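Uncharacterized protein (Escherichia coli UMEA 3162-1, PDB 4X5M) forms a homodimer that carries sugar across the membrane down its concentration gradient, probably by rocking movements that open a cargo-binding cavity to alternate sides. Local coordinates at residues T26-V37 and P75-R84. Sequence-based numbering, arbitrary orientation.
Sequences TIRTRNTEGISV and PVLVITLINR. With OLA (oleic acid), chain D.
Val-76 O takes two bonds from Thr-80, one from its backbone N and a shorter one, 2.7 Å, from Thr-80 OG1, the hydroxyl on which Thr-32 CG2 packs. The two donors arrive from opposite faces of the carbonyl plane. A chi1 of -60°, with OG1 anti to the carbonyl carbon, turns the hydroxyl back to that oxygen. Thr-32 CG2 lies 3.3 Å from Thr-80 OG1, and Ile-35 CG2 lies on it as well. Thr-32 CG2 also rests 3.7 Å from Ile-79 CG2. The Ile-35 and Val-76 side chains cross at about a right angle, with Ile-35 CD1 3.7 Å from Val-76 CG1. Val-37 is a knob in a hole made by Leu-77, Thr-80, Leu-81 and Arg-84. Val-37 CG1 meets Leu-81 CD2 at 3.8 Å, while CG2 lies in plane at the edge of the poorly ordered Arg-84 guanidinium. At the other end Ile-27 CD1 reaches Pro-75 CB at 3.8 Å, and Ile-79 CD1 comes against Ile-27 CA, 3.7 Å away. The carboxyl end of an oleic acid lies beside Ile-79. Asn-31 OD1 accepts from Glu-33 N in an Asx turn, overlapping a type II beta turn from Thr-32 to Ile-35. Ser-36 then caps helix 37-57. The contact thus seats the connection between the first two transmembrane helices on the third, within the three-helix bundle of a SemiSWEET protomer.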
# COMPACT_ATOMS: atom_id res chain seq x y z
N THR A 26 -3.72 12.56 -9.12
CA THR A 26 -5.05 12.11 -9.52
C THR A 26 -6.12 13.06 -9.00
O THR A 26 -7.05 13.42 -9.72
CB THR A 26 -5.34 10.68 -9.02
OG1 THR A 26 -4.40 9.77 -9.60
CG2 THR A 26 -6.75 10.26 -9.40
N ILE A 27 -5.98 13.46 -7.74
CA ILE A 27 -6.91 14.40 -7.12
C ILE A 27 -6.85 15.76 -7.82
O ILE A 27 -7.88 16.39 -8.06
CB ILE A 27 -6.60 14.58 -5.62
CG1 ILE A 27 -6.85 13.26 -4.87
CG2 ILE A 27 -7.45 15.69 -5.02
CD1 ILE A 27 -6.52 13.32 -3.39
N ARG A 28 -5.64 16.18 -8.17
CA ARG A 28 -5.43 17.48 -8.80
C ARG A 28 -5.95 17.51 -10.24
O ARG A 28 -6.62 18.47 -10.65
CB ARG A 28 -3.95 17.86 -8.77
CG ARG A 28 -3.64 19.23 -9.34
CD ARG A 28 -2.14 19.52 -9.30
NE ARG A 28 -1.38 18.50 -10.01
CZ ARG A 28 -1.18 18.49 -11.33
NH1 ARG A 28 -1.70 19.45 -12.08
NH2 ARG A 28 -0.47 17.52 -11.89
N THR A 29 -5.64 16.47 -11.01
CA THR A 29 -5.99 16.44 -12.43
C THR A 29 -7.35 15.81 -12.70
O THR A 29 -7.88 15.94 -13.81
CB THR A 29 -4.93 15.68 -13.25
OG1 THR A 29 -4.88 14.31 -12.82
CG2 THR A 29 -3.56 16.31 -13.07
N ARG A 30 -7.89 15.12 -11.71
CA ARG A 30 -9.17 14.41 -11.84
C ARG A 30 -9.14 13.37 -12.96
O ARG A 30 -10.18 13.01 -13.51
CB ARG A 30 -10.32 15.40 -12.06
CG ARG A 30 -10.61 16.31 -10.88
CD ARG A 30 -11.78 17.23 -11.18
NE ARG A 30 -12.22 17.96 -9.99
CZ ARG A 30 -11.79 19.18 -9.67
NH1 ARG A 30 -10.92 19.81 -10.44
NH2 ARG A 30 -12.24 19.77 -8.57
N ASN A 31 -7.94 12.91 -13.30
CA ASN A 31 -7.77 11.87 -14.30
C ASN A 31 -7.75 10.50 -13.64
O ASN A 31 -6.78 10.14 -12.97
CB ASN A 31 -6.49 12.10 -15.11
CG ASN A 31 -6.43 11.26 -16.37
OD1 ASN A 31 -7.12 10.25 -16.51
ND2 ASN A 31 -5.58 11.67 -17.31
N THR A 32 -8.82 9.73 -13.83
CA THR A 32 -8.96 8.43 -13.18
C THR A 32 -9.03 7.28 -14.17
O THR A 32 -9.63 6.24 -13.89
CB THR A 32 -10.23 8.39 -12.30
OG1 THR A 32 -11.38 8.70 -13.09
CG2 THR A 32 -10.12 9.38 -11.15
N GLU A 33 -8.41 7.45 -15.33
CA GLU A 33 -8.35 6.39 -16.33
C GLU A 33 -7.51 5.22 -15.84
O GLU A 33 -6.39 5.40 -15.36
CB GLU A 33 -7.80 6.92 -17.66
CG GLU A 33 -8.80 7.71 -18.49
N GLY A 34 -8.06 4.01 -15.95
CA GLY A 34 -7.35 2.81 -15.55
C GLY A 34 -7.66 2.38 -14.13
O GLY A 34 -7.52 1.20 -13.79
N ILE A 35 -8.10 3.33 -13.31
CA ILE A 35 -8.42 3.04 -11.91
C ILE A 35 -9.62 2.12 -11.79
O ILE A 35 -10.70 2.42 -12.31
CB ILE A 35 -8.69 4.34 -11.13
CG1 ILE A 35 -7.44 5.22 -11.10
CG2 ILE A 35 -9.15 4.02 -9.71
CD1 ILE A 35 -7.61 6.50 -10.32
N SER A 36 -9.44 1.00 -11.11
CA SER A 36 -10.52 0.05 -10.89
C SER A 36 -11.31 0.38 -9.63
O SER A 36 -10.74 0.49 -8.54
CB SER A 36 -9.98 -1.38 -10.79
OG SER A 36 -10.95 -2.26 -10.26
N VAL A 37 -12.62 0.55 -9.79
CA VAL A 37 -13.50 0.81 -8.66
C VAL A 37 -13.47 -0.34 -7.66
O VAL A 37 -13.38 -0.13 -6.45
CB VAL A 37 -14.95 1.04 -9.13
CG1 VAL A 37 -15.89 1.16 -7.94
CG2 VAL A 37 -15.03 2.28 -10.01
N PRO A 75 -10.71 10.10 -1.64
CA PRO A 75 -11.00 11.08 -2.68
C PRO A 75 -10.77 10.55 -4.09
O PRO A 75 -11.49 10.94 -5.01
CB PRO A 75 -10.03 12.22 -2.37
CG PRO A 75 -9.75 12.09 -0.92
CD PRO A 75 -9.71 10.61 -0.68
N VAL A 76 -9.79 9.67 -4.25
CA VAL A 76 -9.51 9.06 -5.55
C VAL A 76 -10.70 8.24 -6.04
O VAL A 76 -11.09 8.33 -7.20
CB VAL A 76 -8.25 8.17 -5.49
CG1 VAL A 76 -8.12 7.33 -6.76
CG2 VAL A 76 -7.01 9.01 -5.28
N LEU A 77 -11.28 7.45 -5.14
CA LEU A 77 -12.45 6.64 -5.49
C LEU A 77 -13.65 7.53 -5.80
O LEU A 77 -14.41 7.25 -6.73
CB LEU A 77 -12.79 5.66 -4.36
CG LEU A 77 -14.02 4.77 -4.61
CD1 LEU A 77 -13.90 4.04 -5.94
CD2 LEU A 77 -14.20 3.77 -3.48
N VAL A 78 -13.82 8.60 -5.02
CA VAL A 78 -14.90 9.55 -5.24
C VAL A 78 -14.86 10.15 -6.64
O VAL A 78 -15.85 10.13 -7.37
CB VAL A 78 -14.87 10.70 -4.21
CG1 VAL A 78 -15.74 11.86 -4.67
CG2 VAL A 78 -15.31 10.22 -2.84
N ILE A 79 -13.69 10.66 -7.02
CA ILE A 79 -13.49 11.22 -8.35
C ILE A 79 -13.71 10.16 -9.43
O ILE A 79 -14.29 10.44 -10.48
CB ILE A 79 -12.08 11.83 -8.50
CG1 ILE A 79 -11.86 12.93 -7.47
CG2 ILE A 79 -11.87 12.37 -9.91
CD1 ILE A 79 -10.45 13.47 -7.44
N THR A 80 -13.25 8.94 -9.16
CA THR A 80 -13.41 7.83 -10.09
C THR A 80 -14.88 7.54 -10.35
O THR A 80 -15.30 7.35 -11.50
CB THR A 80 -12.72 6.55 -9.58
OG1 THR A 80 -11.32 6.79 -9.42
CG2 THR A 80 -12.92 5.41 -10.56
N LEU A 81 -15.67 7.50 -9.28
CA LEU A 81 -17.10 7.23 -9.39
C LEU A 81 -17.84 8.36 -10.09
O LEU A 81 -18.81 8.13 -10.81
CB LEU A 81 -17.70 6.98 -8.00
CG LEU A 81 -17.26 5.68 -7.32
CD1 LEU A 81 -17.74 5.63 -5.88
CD2 LEU A 81 -17.78 4.48 -8.10
N ILE A 82 -17.38 9.59 -9.88
CA ILE A 82 -17.96 10.75 -10.55
C ILE A 82 -17.68 10.70 -12.05
O ILE A 82 -18.59 10.88 -12.87
CB ILE A 82 -17.42 12.07 -9.97
CG1 ILE A 82 -17.91 12.28 -8.54
CG2 ILE A 82 -17.85 13.25 -10.84
CD1 ILE A 82 -17.40 13.55 -7.89
N ASN A 83 -16.42 10.45 -12.41
CA ASN A 83 -16.03 10.34 -13.81
C ASN A 83 -16.73 9.18 -14.51
O ASN A 83 -17.11 9.28 -15.68
CB ASN A 83 -14.52 10.18 -13.94
CG ASN A 83 -13.75 11.40 -13.48
OD1 ASN A 83 -12.60 11.31 -13.06
ND2 ASN A 83 -14.40 12.56 -13.56
N ARG A 84 -16.88 8.07 -13.80
CA ARG A 84 -17.56 6.89 -14.33
C ARG A 84 -19.00 7.19 -14.73
O ARG A 84 -19.49 6.70 -15.74
CB ARG A 84 -17.54 5.75 -13.30
CG ARG A 84 -18.49 4.61 -13.62
CD ARG A 84 -19.02 3.95 -12.35
NE ARG A 84 -18.17 2.86 -11.88
CZ ARG A 84 -18.41 1.58 -12.11
NH1 ARG A 84 -19.48 1.21 -12.81
NH2 ARG A 84 -17.58 0.65 -11.65
C1 OLA D . -12.59 15.76 -4.61
O1 OLA D . -13.17 16.04 -5.69
O2 OLA D . -12.35 14.56 -4.30
C2 OLA D . -12.17 16.87 -3.67
C3 OLA D . -11.82 16.28 -2.32
C4 OLA D . -13.05 16.27 -1.43
C5 OLA D . -12.84 15.30 -0.29
C6 OLA D . -14.11 14.51 -0.07
C7 OLA D . -13.76 13.09 0.32
C8 OLA D . -15.03 12.30 0.55
C9 OLA D . -15.64 12.70 1.88
C10 OLA D . -16.36 11.81 2.60
C11 OLA D . -16.56 10.40 2.08
C12 OLA D . -17.21 9.56 3.15
C13 OLA D . -16.17 9.14 4.17
C14 OLA D . -16.85 8.71 5.45
C15 OLA D . -15.80 8.32 6.47
C16 OLA D . -16.46 7.86 7.75
C17 OLA D . -15.50 6.98 8.51
C18 OLA D . -16.02 6.73 9.91